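Local coordinates for putative secreted protein (Streptomyces coelicolor A3, PDB 2QF9), which is of unknown function, a putative secreted DUF305 protein whose sequence family belongs to the ferritin clan and whose chain folds into a bundle of helices, at residues 114-117 with 118-122. Sequence-based numbering, arbitrary orientation.
Sequences VYYL and QLMTE
Y115 and L119 meet one turn apart on helix 109-137, one of the long helices of this all-helical bundle, as do V114 and Q118, and Y116 and M120. L119 lies over one face of the Y115 ring: its CG stands above the plane, offset toward the rim, and its CD1 comes 3.6 Å from Y115 CE2. The Q118 chain runs alongside V114 in the same direction, bringing its NE2 to 3.7 Å from V114 CG1, while its amide plane is turned 72° from the Y115 ring. With CG beside the backbone N (chi1 -73°) and the chain extended beyond it, the Q118 amide reaches back to V114, and there NE2 donates a hydrogen bond to the backbone O of K171 near the C-terminal end of the chain. With an alanine here, the K171 carbonyl would probably lose its side-chain donor and the flank of V114 part of its cover. On the inward side, the selenomethionine M120 bends at chi2 and chi3, which lays its methyl CE 3.4 Å from Y116 OH; that hydroxyl is hydrogen-bonded to S27 of helix 8-31, and I46 of helix 37-63 touches both side chains. K103 makes a cation-pi contact with Y115, tying in helix 98-106. Beneath these pairs run the regular backbone bonds, such as L119 N to Y115 O at 2.9 Å. The carbonyl of L117 is gripped twice from opposite faces of its plane: T121 N approaches from above it at 3.0 Å, and T121 OG1 donates to the same L117 O at 2.8 Å.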
# COMPACT_ATOMS: atom_id res chain seq x y z
N VAL A 114 -19.88 8.88 -8.23
CA VAL A 114 -20.71 9.49 -7.18
C VAL A 114 -20.78 8.57 -5.97
O VAL A 114 -20.61 9.00 -4.82
CB VAL A 114 -22.11 9.81 -7.75
CG1 VAL A 114 -23.12 10.10 -6.62
CG2 VAL A 114 -22.00 11.02 -8.72
N TYR A 115 -21.04 7.30 -6.22
CA TYR A 115 -21.23 6.34 -5.12
C TYR A 115 -19.95 6.18 -4.31
O TYR A 115 -19.99 6.16 -3.09
CB TYR A 115 -21.73 5.00 -5.64
CG TYR A 115 -22.37 4.17 -4.54
CD1 TYR A 115 -23.56 4.61 -3.93
CD2 TYR A 115 -21.82 2.97 -4.13
CE1 TYR A 115 -24.16 3.86 -2.92
CE2 TYR A 115 -22.41 2.22 -3.12
CZ TYR A 115 -23.58 2.66 -2.52
OH TYR A 115 -24.19 1.94 -1.51
N TYR A 116 -18.81 6.13 -5.01
CA TYR A 116 -17.49 6.09 -4.38
C TYR A 116 -17.26 7.33 -3.51
O TYR A 116 -16.83 7.23 -2.36
CB TYR A 116 -16.41 6.00 -5.47
CG TYR A 116 -15.01 6.15 -4.95
CD1 TYR A 116 -14.36 5.09 -4.29
CD2 TYR A 116 -14.32 7.37 -5.11
CE1 TYR A 116 -13.06 5.23 -3.81
CE2 TYR A 116 -13.02 7.53 -4.63
CZ TYR A 116 -12.39 6.46 -3.98
OH TYR A 116 -11.11 6.60 -3.53
N LEU A 117 -17.52 8.50 -4.08
CA LEU A 117 -17.36 9.75 -3.35
C LEU A 117 -18.25 9.81 -2.11
O LEU A 117 -17.84 10.32 -1.08
CB LEU A 117 -17.60 10.94 -4.27
CG LEU A 117 -16.53 11.12 -5.36
CD1 LEU A 117 -17.08 12.03 -6.44
CD2 LEU A 117 -15.19 11.64 -4.79
N GLN A 118 -19.47 9.28 -2.21
CA GLN A 118 -20.38 9.26 -1.06
C GLN A 118 -19.88 8.30 0.02
O GLN A 118 -19.82 8.68 1.21
CB GLN A 118 -21.77 8.86 -1.52
CG GLN A 118 -22.47 9.97 -2.30
CD GLN A 118 -23.75 9.49 -2.99
OE1 GLN A 118 -23.89 8.31 -3.28
NE2 GLN A 118 -24.67 10.41 -3.25
N LEU A 119 -19.51 7.09 -0.39
CA LEU A 119 -18.97 6.11 0.56
C LEU A 119 -17.68 6.61 1.22
O LEU A 119 -17.49 6.46 2.42
CB LEU A 119 -18.69 4.78 -0.11
CG LEU A 119 -19.88 3.94 -0.58
CD1 LEU A 119 -19.37 2.69 -1.31
CD2 LEU A 119 -20.82 3.54 0.60
N MSE A 120 -16.79 7.22 0.44
CA MSE A 120 -15.51 7.64 0.97
C MSE A 120 -15.68 8.86 1.89
O MSE A 120 -14.95 9.02 2.87
CB MSE A 120 -14.51 7.91 -0.16
CG MSE A 120 -13.09 8.14 0.32
SE MSE A 120 -12.28 6.59 1.22
CE MSE A 120 -11.74 5.59 -0.37
N THR A 121 -16.65 9.72 1.59
CA THR A 121 -16.94 10.84 2.47
C THR A 121 -17.32 10.32 3.87
O THR A 121 -16.75 10.75 4.90
CB THR A 121 -18.02 11.80 1.86
OG1 THR A 121 -17.47 12.47 0.73
CG2 THR A 121 -18.48 12.84 2.89
N GLU A 122 -18.23 9.36 3.90
CA GLU A 122 -18.64 8.75 5.16
C GLU A 122 -17.46 8.03 5.84
O GLU A 122 -17.28 8.12 7.07
CB GLU A 122 -19.80 7.80 4.91
CG GLU A 122 -20.33 7.10 6.15
CD GLU A 122 -20.88 8.05 7.22
OE1 GLU A 122 -20.98 9.29 7.01
OE2 GLU A 122 -21.20 7.53 8.30